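6-carboxyhexanoate--coa ligase (Bacillus subtilis, PDB 5FLL) belongs to the 6-carboxyhexanoate--CoA ligase family and, as crystallised, binds pimeloyl-AMP, pyrophosphate and magnesium ions. Local coordinates at residues Y9-R14 with N45-K50; G31-P36 with R149-D154; Q77-H82 with L178-S183; A155-W160 with R171-L176. All coordinates share one frame; numbering follows the deposited sequence. Where two conformers were deposited one is given.

Contact 1: residues Y9-R14 with N45-K50. With PPV (pyrophosphate), chain D.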
# COMPACT_ATOMS: atom_id res chain seq x y z
N TYR A 9 14.45 5.01 -0.13
CA TYR A 9 13.20 4.25 -0.23
C TYR A 9 12.23 4.83 -1.26
O TYR A 9 12.00 6.04 -1.28
CB TYR A 9 12.54 4.20 1.14
CG TYR A 9 13.37 3.44 2.14
CD1 TYR A 9 14.51 4.01 2.71
CD2 TYR A 9 13.06 2.13 2.47
CE1 TYR A 9 15.29 3.30 3.61
CE2 TYR A 9 13.83 1.42 3.36
CZ TYR A 9 14.94 2.00 3.91
OH TYR A 9 15.72 1.26 4.77
N SER A 10 11.69 3.97 -2.14
CA SER A 10 10.58 4.36 -3.02
C SER A 10 9.28 4.36 -2.24
O SER A 10 8.91 3.35 -1.65
CB SER A 10 10.44 3.39 -4.20
OG SER A 10 9.38 3.81 -5.04
N VAL A 11 8.60 5.49 -2.21
CA VAL A 11 7.30 5.59 -1.52
C VAL A 11 6.29 6.06 -2.55
O VAL A 11 6.47 7.11 -3.22
CB VAL A 11 7.32 6.56 -0.33
CG1 VAL A 11 6.11 6.34 0.56
CG2 VAL A 11 8.59 6.39 0.50
N ARG A 12 5.26 5.22 -2.72
CA ARG A 12 4.25 5.39 -3.74
C ARG A 12 2.85 5.36 -3.16
O ARG A 12 2.60 4.66 -2.17
CB ARG A 12 4.37 4.29 -4.80
CG ARG A 12 5.67 4.36 -5.56
CD ARG A 12 5.67 3.38 -6.71
NE ARG A 12 5.96 2.04 -6.25
CZ ARG A 12 5.64 0.93 -6.90
NH1 ARG A 12 4.92 0.97 -8.02
NH2 ARG A 12 6.06 -0.23 -6.41
N MET A 13 1.95 6.03 -3.86
CA MET A 13 0.57 6.10 -3.47
C MET A 13 -0.29 6.07 -4.73
O MET A 13 0.07 6.65 -5.76
CB MET A 13 0.32 7.41 -2.69
CG MET A 13 -1.13 7.64 -2.28
SD MET A 13 -2.09 8.48 -3.55
CE MET A 13 -1.40 10.12 -3.52
N ARG A 14 -1.45 5.45 -4.63
CA ARG A 14 -2.49 5.71 -5.60
C ARG A 14 -3.85 5.67 -4.91
O ARG A 14 -4.05 4.93 -3.92
CB ARG A 14 -2.44 4.73 -6.76
CG ARG A 14 -2.41 3.32 -6.27
CD ARG A 14 -2.42 2.30 -7.38
NE ARG A 14 -2.50 0.98 -6.79
CZ ARG A 14 -2.77 -0.12 -7.47
NH1 ARG A 14 -3.01 -0.04 -8.78
NH2 ARG A 14 -2.82 -1.29 -6.85
N ASN A 45 2.51 10.59 5.36
CA ASN A 45 1.48 11.59 5.60
C ASN A 45 1.27 12.59 4.47
O ASN A 45 0.13 13.00 4.18
CB ASN A 45 1.76 12.33 6.89
CG ASN A 45 1.30 11.56 8.10
OD1 ASN A 45 0.10 11.55 8.43
ND2 ASN A 45 2.22 10.88 8.75
N ALA A 46 2.35 12.98 3.80
CA ALA A 46 2.19 13.93 2.69
C ALA A 46 1.37 13.24 1.58
O ALA A 46 0.40 13.81 1.09
CB ALA A 46 3.53 14.42 2.16
N LEU A 47 1.72 12.01 1.25
CA LEU A 47 1.02 11.26 0.20
C LEU A 47 -0.42 10.96 0.59
O LEU A 47 -1.34 11.09 -0.22
CB LEU A 47 1.76 9.97 -0.10
CG LEU A 47 3.09 10.11 -0.83
CD1 LEU A 47 3.90 8.83 -0.75
CD2 LEU A 47 2.90 10.47 -2.30
N LEU A 48 -0.62 10.61 1.85
CA LEU A 48 -1.96 10.43 2.37
C LEU A 48 -2.78 11.71 2.14
O LEU A 48 -3.87 11.66 1.58
CB LEU A 48 -1.90 10.09 3.85
CG LEU A 48 -3.25 9.83 4.52
CD1 LEU A 48 -4.02 8.68 3.87
CD2 LEU A 48 -3.03 9.57 6.00
N GLU A 49 -2.26 12.84 2.60
CA GLU A 49 -3.03 14.10 2.59
C GLU A 49 -3.28 14.49 1.13
O GLU A 49 -4.36 14.94 0.78
CB GLU A 49 -2.29 15.21 3.35
CG GLU A 49 -2.80 16.63 3.13
CD GLU A 49 -4.26 16.84 3.55
OE1 GLU A 49 -4.72 16.17 4.51
OE2 GLU A 49 -4.95 17.67 2.92
N LYS A 50 -2.29 14.29 0.29
CA LYS A 50 -2.41 14.57 -1.14
C LYS A 50 -3.57 13.81 -1.74
O LYS A 50 -4.38 14.39 -2.45
CB LYS A 50 -1.12 14.21 -1.84
CG LYS A 50 -1.15 14.25 -3.36
CD LYS A 50 0.22 13.89 -3.89
CE LYS A 50 0.24 13.68 -5.41
NZ LYS A 50 0.34 14.97 -6.15
O11 PPV D . -1.97 10.82 -10.91
P1 PPV D . -1.62 12.28 -10.80
O21 PPV D . -0.16 12.58 -10.73
O31 PPV D . -2.42 13.21 -11.71
OPP PPV D . -2.07 12.64 -9.26
P2 PPV D . -2.07 14.17 -8.69
O12 PPV D . -0.66 14.70 -8.87
O22 PPV D . -2.43 14.01 -7.22
O32 PPV D . -3.06 14.89 -9.58
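V11 and M13, two residues apart and so on the same face of strand 9-14, receive L47 of helix 45-50 between them. The apolar part of the contact is built on the branching of this leucine. Its CD1 reaches V11 CG1 at 3.6 Å, while its CB lies 3.9 Å from M13 CB and its other methyl also rests on that carbon. The helix runs almost along the strand, its axis 8.8 Å away and inclined by 15°, an alignment that lets one leucine serve two strand residues.

A second kind of packing comes from the thioether. M13 starts with CG anti to the backbone N (chi1 177°) and then bends at the next two torsions, which swings CE up beside the helix backbone, 3.4 Å from L47 O and 4.1 Å from K50 CD.

The polar link to the ligand is made by the end of K50. Its chain is extended until the final torsion, where a bend turns NZ to the pyrophosphate: NZ bonds O12 at 2.9 Å and, weakly, O22 at 3.1 Å. E174 shares the ammonium in a salt bridge, and H27, S29, H54 and R146 hold the same pyrophosphate.

The chemistry is thus divided along one helix face. Apolar contacts seat the helix on the sheet, and the methionine methyl packs against the aliphatic part of K50, while its NZ lies between E174 and the pyrophosphate.

Contact 2: residues G31-P36 with R149-D154. With WAQ (pimeloyl-AMP), chain C.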
# COMPACT_ATOMS: atom_id res chain seq x y z
N GLY A 31 1.07 9.32 -6.52
CA GLY A 31 2.28 9.94 -6.06
C GLY A 31 3.45 8.98 -6.02
O GLY A 31 3.29 7.77 -5.81
N GLU A 32 4.64 9.56 -6.15
CA GLU A 32 5.90 8.83 -6.06
C GLU A 32 6.97 9.71 -5.40
O GLU A 32 7.10 10.90 -5.69
CB GLU A 32 6.35 8.36 -7.45
CG GLU A 32 6.06 9.38 -8.54
CD GLU A 32 4.68 9.21 -9.15
OE1 GLU A 32 4.20 8.07 -9.26
OE2 GLU A 32 4.09 10.23 -9.56
N ARG A 33 7.72 9.10 -4.48
CA ARG A 33 8.74 9.80 -3.76
C ARG A 33 9.95 8.91 -3.63
O ARG A 33 9.87 7.70 -3.79
CB ARG A 33 8.22 10.21 -2.36
CG ARG A 33 6.94 11.05 -2.40
CD ARG A 33 7.20 12.45 -2.93
NE ARG A 33 8.20 13.08 -2.09
CZ ARG A 33 7.95 13.59 -0.89
NH1 ARG A 33 6.73 13.61 -0.39
NH2 ARG A 33 8.93 14.11 -0.19
N LEU A 34 11.07 9.52 -3.30
CA LEU A 34 12.31 8.81 -3.11
C LEU A 34 13.06 9.49 -1.97
O LEU A 34 13.48 10.62 -2.11
CB LEU A 34 13.14 8.85 -4.39
CG LEU A 34 14.45 8.07 -4.35
CD1 LEU A 34 14.19 6.59 -4.16
CD2 LEU A 34 15.24 8.27 -5.62
N ILE A 35 13.22 8.80 -0.85
CA ILE A 35 13.63 9.46 0.37
C ILE A 35 14.50 8.61 1.26
O ILE A 35 14.44 7.38 1.19
CB ILE A 35 12.39 9.78 1.21
CG1 ILE A 35 11.63 8.47 1.48
CG2 ILE A 35 11.50 10.78 0.50
CD1 ILE A 35 10.71 8.54 2.68
N PRO A 36 15.26 9.25 2.15
CA PRO A 36 15.93 8.52 3.22
C PRO A 36 14.92 8.05 4.26
O PRO A 36 13.81 8.58 4.33
CB PRO A 36 16.89 9.56 3.83
CG PRO A 36 16.32 10.89 3.45
CD PRO A 36 15.55 10.70 2.18
N ARG A 149 10.27 6.60 -8.64
CA ARG A 149 11.58 6.68 -8.03
C ARG A 149 12.33 7.90 -8.44
O ARG A 149 13.54 7.84 -8.60
CB ARG A 149 12.35 5.45 -8.34
CG ARG A 149 11.63 4.22 -7.89
CD ARG A 149 12.43 2.98 -8.23
NE ARG A 149 12.02 1.82 -7.46
CZ ARG A 149 12.76 0.73 -7.32
NH1 ARG A 149 13.95 0.64 -7.93
NH2 ARG A 149 12.33 -0.25 -6.55
N MET A 150 11.62 9.02 -8.62
CA MET A 150 12.26 10.31 -8.74
C MET A 150 11.72 11.25 -7.65
O MET A 150 10.56 11.14 -7.26
CB MET A 150 12.02 10.90 -10.11
CG MET A 150 10.57 11.33 -10.38
SD MET A 150 9.53 9.90 -10.71
CE MET A 150 8.14 10.67 -11.47
N ASP A 151 12.57 12.14 -7.17
CA ASP A 151 12.18 13.12 -6.16
C ASP A 151 13.16 14.26 -6.20
O ASP A 151 14.15 14.22 -6.95
CB ASP A 151 12.15 12.47 -4.75
CG ASP A 151 11.11 13.08 -3.82
OD1 ASP A 151 10.72 14.22 -4.02
OD2 ASP A 151 10.72 12.40 -2.85
N TRP A 152 12.85 15.30 -5.43
CA TRP A 152 13.60 16.57 -5.39
C TRP A 152 13.52 17.08 -3.93
O TRP A 152 12.46 17.49 -3.49
CB TRP A 152 12.92 17.58 -6.30
CG TRP A 152 13.71 18.81 -6.60
CD1 TRP A 152 14.78 19.29 -5.90
CD2 TRP A 152 13.50 19.72 -7.67
NE1 TRP A 152 15.28 20.40 -6.52
CE2 TRP A 152 14.49 20.70 -7.60
CE3 TRP A 152 12.55 19.80 -8.69
CZ2 TRP A 152 14.55 21.77 -8.48
CZ3 TRP A 152 12.63 20.84 -9.58
CH2 TRP A 152 13.63 21.81 -9.48
N PRO A 153 14.60 16.92 -3.14
CA PRO A 153 14.53 17.36 -1.75
C PRO A 153 14.01 18.79 -1.67
O PRO A 153 14.44 19.66 -2.47
CB PRO A 153 16.01 17.28 -1.32
CG PRO A 153 16.55 16.12 -2.08
CD PRO A 153 15.87 16.21 -3.43
N ASP A 154 13.06 19.02 -0.77
CA ASP A 154 12.37 20.31 -0.65
C ASP A 154 13.30 21.53 -0.54
O ASP A 154 13.03 22.56 -1.14
CB ASP A 154 11.41 20.30 0.55
CG ASP A 154 10.04 19.74 0.19
OD1 ASP A 154 9.61 19.90 -0.98
OD2 ASP A 154 9.39 19.10 1.04
N1 WAQ C . 4.29 8.73 -14.52
C2 WAQ C . 3.58 8.70 -15.72
N3 WAQ C . 2.49 9.55 -15.89
C4 WAQ C . 2.14 10.36 -14.87
C5 WAQ C . 2.84 10.39 -13.72
C6 WAQ C . 3.89 9.57 -13.56
N6 WAQ C . 4.53 9.62 -12.39
N7 WAQ C . 2.29 11.31 -12.92
C8 WAQ C . 1.25 11.84 -13.55
N9 WAQ C . 1.17 11.25 -14.76
C1' WAQ C . 0.16 11.47 -15.81
C2' WAQ C . -1.13 10.85 -15.32
O2' WAQ C . -1.91 10.44 -16.41
C3' WAQ C . -1.82 12.04 -14.66
O3' WAQ C . -3.22 11.82 -14.53
C4' WAQ C . -1.53 13.09 -15.68
O4' WAQ C . -0.16 12.83 -16.09
C5' WAQ C . -1.55 14.47 -15.04
O5' WAQ C . -0.97 14.32 -13.80
OAB WAQ C . 3.11 24.71 -13.31
OAC WAQ C . -0.00 18.50 -12.22
OAD WAQ C . -2.31 16.05 -12.42
OAE WAQ C . 5.16 24.05 -14.05
OAH WAQ C . 0.06 15.24 -11.64
CAK WAQ C . 2.31 20.72 -15.11
CAL WAQ C . 2.60 22.23 -14.84
CAM WAQ C . 1.35 20.15 -14.08
CAN WAQ C . 3.46 22.39 -13.61
CAO WAQ C . 0.81 18.81 -14.54
OAU WAQ C . -0.19 16.76 -13.74
CAW WAQ C . 3.95 23.84 -13.68
CAX WAQ C . 0.19 18.01 -13.35
PBG WAQ C . -0.79 15.61 -12.81
O HOH W 1 8.44 13.08 -7.26
O HOH W 2 9.03 6.30 -5.99
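The guanidinium of R33 and the carboxylate of D151 stand almost perpendicular, their planes 88° apart. The arginine chain is bent at its second and third torsions, and this fold brings NE back to the aspartate, whose OD2 lies at the edge of the guanidinium near its plane. On the arginine side the salt bridge runs through NE alone, mainly to D151 OD2 at 2.7 Å, with a weak second bond to OD1. NE meets OD2 on its syn side, tilted 27° out of the carboxylate plane. L34 N takes the anti side of the same OD2 at 2.9 Å with an N-H...O angle of 170°, and both donors approach from one face of the carboxylate. OD1 is meanwhile held by W152 N at 2.8 Å, so both carboxylate oxygens are gripped and the group's rotation is fixed.

L34 points across the contact, its CB against D151 CB at 3.8 Å and its CD2 over towards R149 O. E32 and M150 cross at a slant, M150 CE lying 3.8 Å from E32 CG. Beyond that crossing, E32 OE2 pairs chiefly with R146 and accepts a weak bond from N6 of pimeloyl-AMP at 2.9 Å; the M150 methyl also approaches N6.

Between the backbones, one water donates to E32 O and M150 O, and another links R33 O to R149 N. The arrangement is a seam bridged by two waters between the outer strands of two small sheets, joined by D151 and ending at the adenine site.

Contact 3: residues Q77-H82 with L178-S183. With WAQ (pimeloyl-AMP), chain C.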
# COMPACT_ATOMS: atom_id res chain seq x y z
N GLN A 77 20.66 17.74 -12.58
CA GLN A 77 20.04 19.05 -12.64
C GLN A 77 18.63 18.97 -13.22
O GLN A 77 18.37 18.13 -14.08
CB GLN A 77 20.83 19.99 -13.57
CG GLN A 77 22.26 20.32 -13.13
CD GLN A 77 22.34 21.40 -12.05
OE1 GLN A 77 22.95 21.19 -11.02
NE2 GLN A 77 21.74 22.58 -12.30
N PRO A 78 17.72 19.86 -12.76
CA PRO A 78 16.47 20.06 -13.45
C PRO A 78 16.70 20.69 -14.79
O PRO A 78 17.68 21.38 -15.00
CB PRO A 78 15.74 21.06 -12.56
CG PRO A 78 16.81 21.83 -11.91
CD PRO A 78 17.95 20.88 -11.73
N LEU A 79 15.78 20.44 -15.71
CA LEU A 79 15.76 21.11 -16.98
C LEU A 79 15.70 22.61 -16.75
O LEU A 79 15.09 23.06 -15.79
CB LEU A 79 14.52 20.67 -17.80
CG LEU A 79 14.52 19.20 -18.19
CD1 LEU A 79 13.15 18.75 -18.60
CD2 LEU A 79 15.52 18.94 -19.32
N PRO A 80 16.38 23.38 -17.62
CA PRO A 80 16.09 24.81 -17.70
C PRO A 80 14.62 25.05 -17.93
O PRO A 80 13.94 24.28 -18.61
CB PRO A 80 16.90 25.29 -18.92
CG PRO A 80 17.83 24.16 -19.27
CD PRO A 80 17.19 22.89 -18.76
N VAL A 81 14.13 26.14 -17.39
CA VAL A 81 12.72 26.45 -17.38
C VAL A 81 12.45 27.77 -18.08
O VAL A 81 13.12 28.75 -17.85
CB VAL A 81 12.24 26.55 -15.94
CG1 VAL A 81 10.81 27.07 -15.88
CG2 VAL A 81 12.32 25.18 -15.30
N HIS A 82 11.43 27.77 -18.93
CA HIS A 82 10.90 29.00 -19.46
C HIS A 82 9.37 29.00 -19.36
O HIS A 82 8.72 27.98 -19.57
CB HIS A 82 11.35 29.17 -20.91
CG HIS A 82 10.80 30.39 -21.56
ND1 HIS A 82 11.15 31.67 -21.17
CD2 HIS A 82 9.95 30.54 -22.60
CE1 HIS A 82 10.52 32.55 -21.93
NE2 HIS A 82 9.78 31.89 -22.80
N LEU A 178 9.76 14.88 -12.69
CA LEU A 178 9.38 13.87 -13.70
C LEU A 178 9.87 14.25 -15.07
O LEU A 178 10.47 13.44 -15.77
CB LEU A 178 7.86 13.67 -13.71
CG LEU A 178 7.29 12.68 -14.74
CD1 LEU A 178 5.87 12.28 -14.36
CD2 LEU A 178 7.25 13.30 -16.11
N ALA A 179 9.61 15.47 -15.49
CA ALA A 179 10.05 15.90 -16.83
C ALA A 179 11.54 15.73 -16.98
O ALA A 179 12.01 15.39 -18.06
CB ALA A 179 9.68 17.34 -17.11
N SER A 180 12.28 16.02 -15.92
CA SER A 180 13.73 15.96 -16.00
C SER A 180 14.24 14.52 -16.10
O SER A 180 15.13 14.22 -16.92
CB SER A 180 14.37 16.67 -14.82
OG SER A 180 13.93 18.02 -14.75
N LYS A 181 13.70 13.63 -15.27
CA LYS A 181 14.03 12.21 -15.38
C LYS A 181 13.69 11.69 -16.77
O LYS A 181 14.47 10.97 -17.36
CB LYS A 181 13.30 11.35 -14.36
CG LYS A 181 13.41 9.85 -14.67
CD LYS A 181 12.95 8.96 -13.53
CE LYS A 181 12.90 7.51 -13.97
NZ LYS A 181 12.60 6.50 -12.90
N VAL A 182 12.52 12.08 -17.28
CA VAL A 182 12.02 11.52 -18.52
C VAL A 182 12.83 12.00 -19.72
O VAL A 182 13.24 11.18 -20.58
CB VAL A 182 10.52 11.81 -18.71
CG1 VAL A 182 10.08 11.52 -20.13
CG2 VAL A 182 9.70 10.99 -17.71
N SER A 183 13.13 13.31 -19.75
CA SER A 183 13.90 13.89 -20.89
C SER A 183 15.32 13.36 -21.02
O SER A 183 15.90 13.35 -22.10
CB SER A 183 13.92 15.42 -20.80
OG SER A 183 14.70 16.00 -21.82
N1 WAQ C . 4.29 8.73 -14.52
C2 WAQ C . 3.58 8.70 -15.72
N3 WAQ C . 2.49 9.55 -15.89
C4 WAQ C . 2.14 10.36 -14.87
C5 WAQ C . 2.84 10.39 -13.72
C6 WAQ C . 3.89 9.57 -13.56
N6 WAQ C . 4.53 9.62 -12.39
N7 WAQ C . 2.29 11.31 -12.92
C8 WAQ C . 1.25 11.84 -13.55
N9 WAQ C . 1.17 11.25 -14.76
C1' WAQ C . 0.16 11.47 -15.81
C2' WAQ C . -1.13 10.85 -15.32
O2' WAQ C . -1.91 10.44 -16.41
C3' WAQ C . -1.82 12.04 -14.66
O3' WAQ C . -3.22 11.82 -14.53
C4' WAQ C . -1.53 13.09 -15.68
O4' WAQ C . -0.16 12.83 -16.09
C5' WAQ C . -1.55 14.47 -15.04
O5' WAQ C . -0.97 14.32 -13.80
OAB WAQ C . 3.11 24.71 -13.31
OAC WAQ C . -0.00 18.50 -12.22
OAD WAQ C . -2.31 16.05 -12.42
OAE WAQ C . 5.16 24.05 -14.05
OAH WAQ C . 0.06 15.24 -11.64
CAK WAQ C . 2.31 20.72 -15.11
CAL WAQ C . 2.60 22.23 -14.84
CAM WAQ C . 1.35 20.15 -14.08
CAN WAQ C . 3.46 22.39 -13.61
CAO WAQ C . 0.81 18.81 -14.54
OAU WAQ C . -0.19 16.76 -13.74
CAW WAQ C . 3.95 23.84 -13.68
CAX WAQ C . 0.19 18.01 -13.35
PBG WAQ C . -0.79 15.61 -12.81
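The flat peptide group joining P78 to L79 presents its N-H to S180: L79 N donates to S180 OG at 3.2 Å, with a nearly straight angle of 165°. The pyrrolidine ring of P78 is turned from the helix and packs on W152 and I252, although P78 CA comes within 3.5 Å of the same hydroxyl oxygen. On the far side of the helix a second flat group is met, the adenine of pimeloyl-AMP, where L178 CD1 lies over one face, 3.5 Å from C6.

S180 OG stands beside its own backbone N (chi1 -56°), and from there it also bonds back to L176 O one turn earlier. The hydroxyl therefore accepts from the loop and gives its proton to the helix, so that a buried polar atom is satisfied in both roles.

Around this bond L79 spreads its branches over the helix surface. Its CD1 sits 3.6 Å from A179 O and also touches the A179 methyl. The other branch, CD2, lies 3.9 Å from S183 OG, and CG covers the S180 hydroxyl. Small residues at 179, 180 and 183 leave a shallow face for the leucine to settle on.

This is the helix-on-sheet packing of an alpha/beta fold: the loop entering strand 81-84, at the edge of the mixed sheet within this chain, packs on helix 170-184, while the opposite flank of the helix borders the adenine pocket.

Contact 4: residues A155-W160 with R171-L176. With WAQ (pimeloyl-AMP), chain C.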
# COMPACT_ATOMS: atom_id res chain seq x y z
N ALA A 155 14.35 21.44 0.24
CA ALA A 155 15.15 22.64 0.50
C ALA A 155 15.79 23.14 -0.80
O ALA A 155 15.81 24.35 -1.08
CB ALA A 155 16.20 22.40 1.58
N ASN A 156 16.32 22.21 -1.58
CA ASN A 156 16.97 22.55 -2.82
C ASN A 156 15.92 23.04 -3.81
O ASN A 156 16.14 24.00 -4.50
CB ASN A 156 17.72 21.33 -3.35
CG ASN A 156 18.39 21.59 -4.67
OD1 ASN A 156 17.83 21.33 -5.72
ND2 ASN A 156 19.55 22.16 -4.63
N PHE A 157 14.75 22.41 -3.82
CA PHE A 157 13.66 22.88 -4.69
C PHE A 157 13.24 24.30 -4.37
O PHE A 157 13.06 25.10 -5.28
CB PHE A 157 12.43 21.98 -4.63
CG PHE A 157 11.22 22.55 -5.34
CD1 PHE A 157 11.18 22.62 -6.74
CD2 PHE A 157 10.15 23.04 -4.62
CE1 PHE A 157 10.06 23.17 -7.37
CE2 PHE A 157 9.03 23.57 -5.24
CZ PHE A 157 8.97 23.64 -6.60
N GLU A 158 13.15 24.64 -3.09
CA GLU A 158 12.76 26.00 -2.71
C GLU A 158 13.80 27.01 -3.19
O GLU A 158 13.45 28.08 -3.69
CB GLU A 158 12.55 26.13 -1.19
CG GLU A 158 11.29 25.46 -0.65
CD GLU A 158 10.06 26.38 -0.55
OE1 GLU A 158 10.19 27.55 -0.10
OE2 GLU A 158 8.94 25.90 -0.89
N LYS A 159 15.07 26.68 -3.05
CA LYS A 159 16.12 27.57 -3.50
C LYS A 159 16.01 27.74 -5.01
O LYS A 159 16.11 28.85 -5.53
CB LYS A 159 17.50 27.04 -3.16
CG LYS A 159 18.01 27.51 -1.82
CD LYS A 159 19.42 26.99 -1.52
CE LYS A 159 20.51 27.92 -2.04
NZ LYS A 159 21.71 27.17 -2.56
N TRP A 160 15.82 26.63 -5.72
CA TRP A 160 15.63 26.71 -7.16
C TRP A 160 14.44 27.63 -7.52
O TRP A 160 14.53 28.44 -8.42
CB TRP A 160 15.44 25.32 -7.78
CG TRP A 160 15.01 25.39 -9.20
CD1 TRP A 160 15.80 25.43 -10.29
CD2 TRP A 160 13.66 25.44 -9.68
NE1 TRP A 160 15.05 25.51 -11.42
CE2 TRP A 160 13.73 25.55 -11.07
CE3 TRP A 160 12.42 25.48 -9.07
CZ2 TRP A 160 12.59 25.64 -11.86
CZ3 TRP A 160 11.29 25.56 -9.86
CH2 TRP A 160 11.38 25.64 -11.23
N ARG A 171 3.42 20.91 -6.85
CA ARG A 171 2.97 20.48 -8.16
C ARG A 171 4.04 20.70 -9.23
O ARG A 171 4.16 19.97 -10.23
CB ARG A 171 1.72 21.27 -8.49
CG ARG A 171 0.83 20.62 -9.50
CD ARG A 171 -0.10 21.66 -10.08
NE ARG A 171 -1.32 21.82 -9.31
CZ ARG A 171 -2.39 21.04 -9.44
NH1 ARG A 171 -2.35 19.99 -10.27
NH2 ARG A 171 -3.50 21.31 -8.75
N ILE A 172 4.81 21.76 -9.06
CA ILE A 172 5.83 22.10 -10.05
C ILE A 172 7.01 21.24 -9.72
O ILE A 172 7.66 20.68 -10.60
CB ILE A 172 6.18 23.59 -9.99
CG1 ILE A 172 4.93 24.41 -10.32
CG2 ILE A 172 7.31 23.90 -10.93
CD1 ILE A 172 5.11 25.90 -10.21
N LYS A 173 7.30 21.12 -8.43
CA LYS A 173 8.38 20.23 -8.05
C LYS A 173 8.19 18.86 -8.67
O LYS A 173 9.11 18.27 -9.26
CB LYS A 173 8.45 20.12 -6.56
CG LYS A 173 9.63 19.35 -6.07
CD LYS A 173 9.66 19.37 -4.55
CE LYS A 173 8.60 18.46 -4.00
NZ LYS A 173 8.74 18.37 -2.54
N GLU A 174 6.98 18.34 -8.55
CA GLU A 174 6.71 16.99 -9.00
C GLU A 174 6.77 16.88 -10.51
O GLU A 174 7.43 15.97 -11.05
CB GLU A 174 5.37 16.51 -8.45
CG GLU A 174 5.41 16.33 -6.94
CD GLU A 174 4.04 16.17 -6.29
OE1 GLU A 174 3.02 16.17 -7.02
OE2 GLU A 174 4.00 16.09 -5.04
N ALA A 175 6.15 17.84 -11.20
CA ALA A 175 6.17 17.86 -12.66
C ALA A 175 7.58 17.97 -13.20
O ALA A 175 7.92 17.32 -14.21
CB ALA A 175 5.35 19.02 -13.20
N LEU A 176 8.40 18.84 -12.60
CA LEU A 176 9.71 19.13 -13.18
C LEU A 176 10.67 17.99 -12.87
O LEU A 176 11.52 17.66 -13.68
CB LEU A 176 10.25 20.45 -12.66
CG LEU A 176 11.62 20.89 -13.18
CD1 LEU A 176 11.74 20.73 -14.70
CD2 LEU A 176 11.91 22.33 -12.75
N1 WAQ C . 4.29 8.73 -14.52
C2 WAQ C . 3.58 8.70 -15.72
N3 WAQ C . 2.49 9.55 -15.89
C4 WAQ C . 2.14 10.36 -14.87
C5 WAQ C . 2.84 10.39 -13.72
C6 WAQ C . 3.89 9.57 -13.56
N6 WAQ C . 4.53 9.62 -12.39
N7 WAQ C . 2.29 11.31 -12.92
C8 WAQ C . 1.25 11.84 -13.55
N9 WAQ C . 1.17 11.25 -14.76
C1' WAQ C . 0.16 11.47 -15.81
C2' WAQ C . -1.13 10.85 -15.32
O2' WAQ C . -1.91 10.44 -16.41
C3' WAQ C . -1.82 12.04 -14.66
O3' WAQ C . -3.22 11.82 -14.53
C4' WAQ C . -1.53 13.09 -15.68
O4' WAQ C . -0.16 12.83 -16.09
C5' WAQ C . -1.55 14.47 -15.04
O5' WAQ C . -0.97 14.32 -13.80
OAB WAQ C . 3.11 24.71 -13.31
OAC WAQ C . -0.00 18.50 -12.22
OAD WAQ C . -2.31 16.05 -12.42
OAE WAQ C . 5.16 24.05 -14.05
OAH WAQ C . 0.06 15.24 -11.64
CAK WAQ C . 2.31 20.72 -15.11
CAL WAQ C . 2.60 22.23 -14.84
CAM WAQ C . 1.35 20.15 -14.08
CAN WAQ C . 3.46 22.39 -13.61
CAO WAQ C . 0.81 18.81 -14.54
OAU WAQ C . -0.19 16.76 -13.74
CAW WAQ C . 3.95 23.84 -13.68
CAX WAQ C . 0.19 18.01 -13.35
PBG WAQ C . -0.79 15.61 -12.81
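Two consecutive helices, 154-164 and 170-184, pack almost perpendicularly here, the short segments crossing at 100° with their axes 11.0 Å apart. This orthogonal helix pair interlocks through aromatic residues of the first helix and aliphatic chains of the second. F157 and W160 both have CG anti to the backbone N (chi1 171° and 170°), which extends their rings from the first helix towards the second.

The clearest interaction is a CH-pi contact: K173 CB stands over the centre of the F157 ring, 3.5 Å from its centroid. Further out, K173 CG and CD run along the same ring towards F157 CG. The hydrocarbon part of the lysine thus behaves as an apolar side chain. W160 brings its six-membered ring to L176, whose CD2 is 3.5 Å from W160 CZ2, and I172 bridges the two aromatics more loosely, with I172 CB 4.4 Å from F157 CZ.

I172 sits between these aromatics and the pimeloyl chain, its CG1 approaching the terminal carboxylate oxygen OAB. R171 and A175 also face the ligand: R171 NH1, held chiefly by D197, gives a weak bond to OAC at 3.4 Å, and A175 CB touches the chain carbon CAN at 3.9 Å.

How the contacts relate
Contacts 1 and 2 lie about 10 Å apart, centre to centre, and share one antiparallel sheet, in which strands 8-17 and 26-36 are neighbours. Along the chain their segments alternate, as do those of contacts 2 and 3. Contact 4 follows contact 2 directly, since strand 150-151 leads into helix 154-164, and it falls within the chain span bounded by contact 3, with which it shares helix 170-184. Contacts 2, 3 and 4 form a continuous packed region, which contact 1 joins through contacts 2 and 4; contacts 1 and 3, about 22 Å apart between centres, do not touch. Together they line part of the ligand site: contact 1 reaches pyrophosphate, the others pimeloyl-AMP.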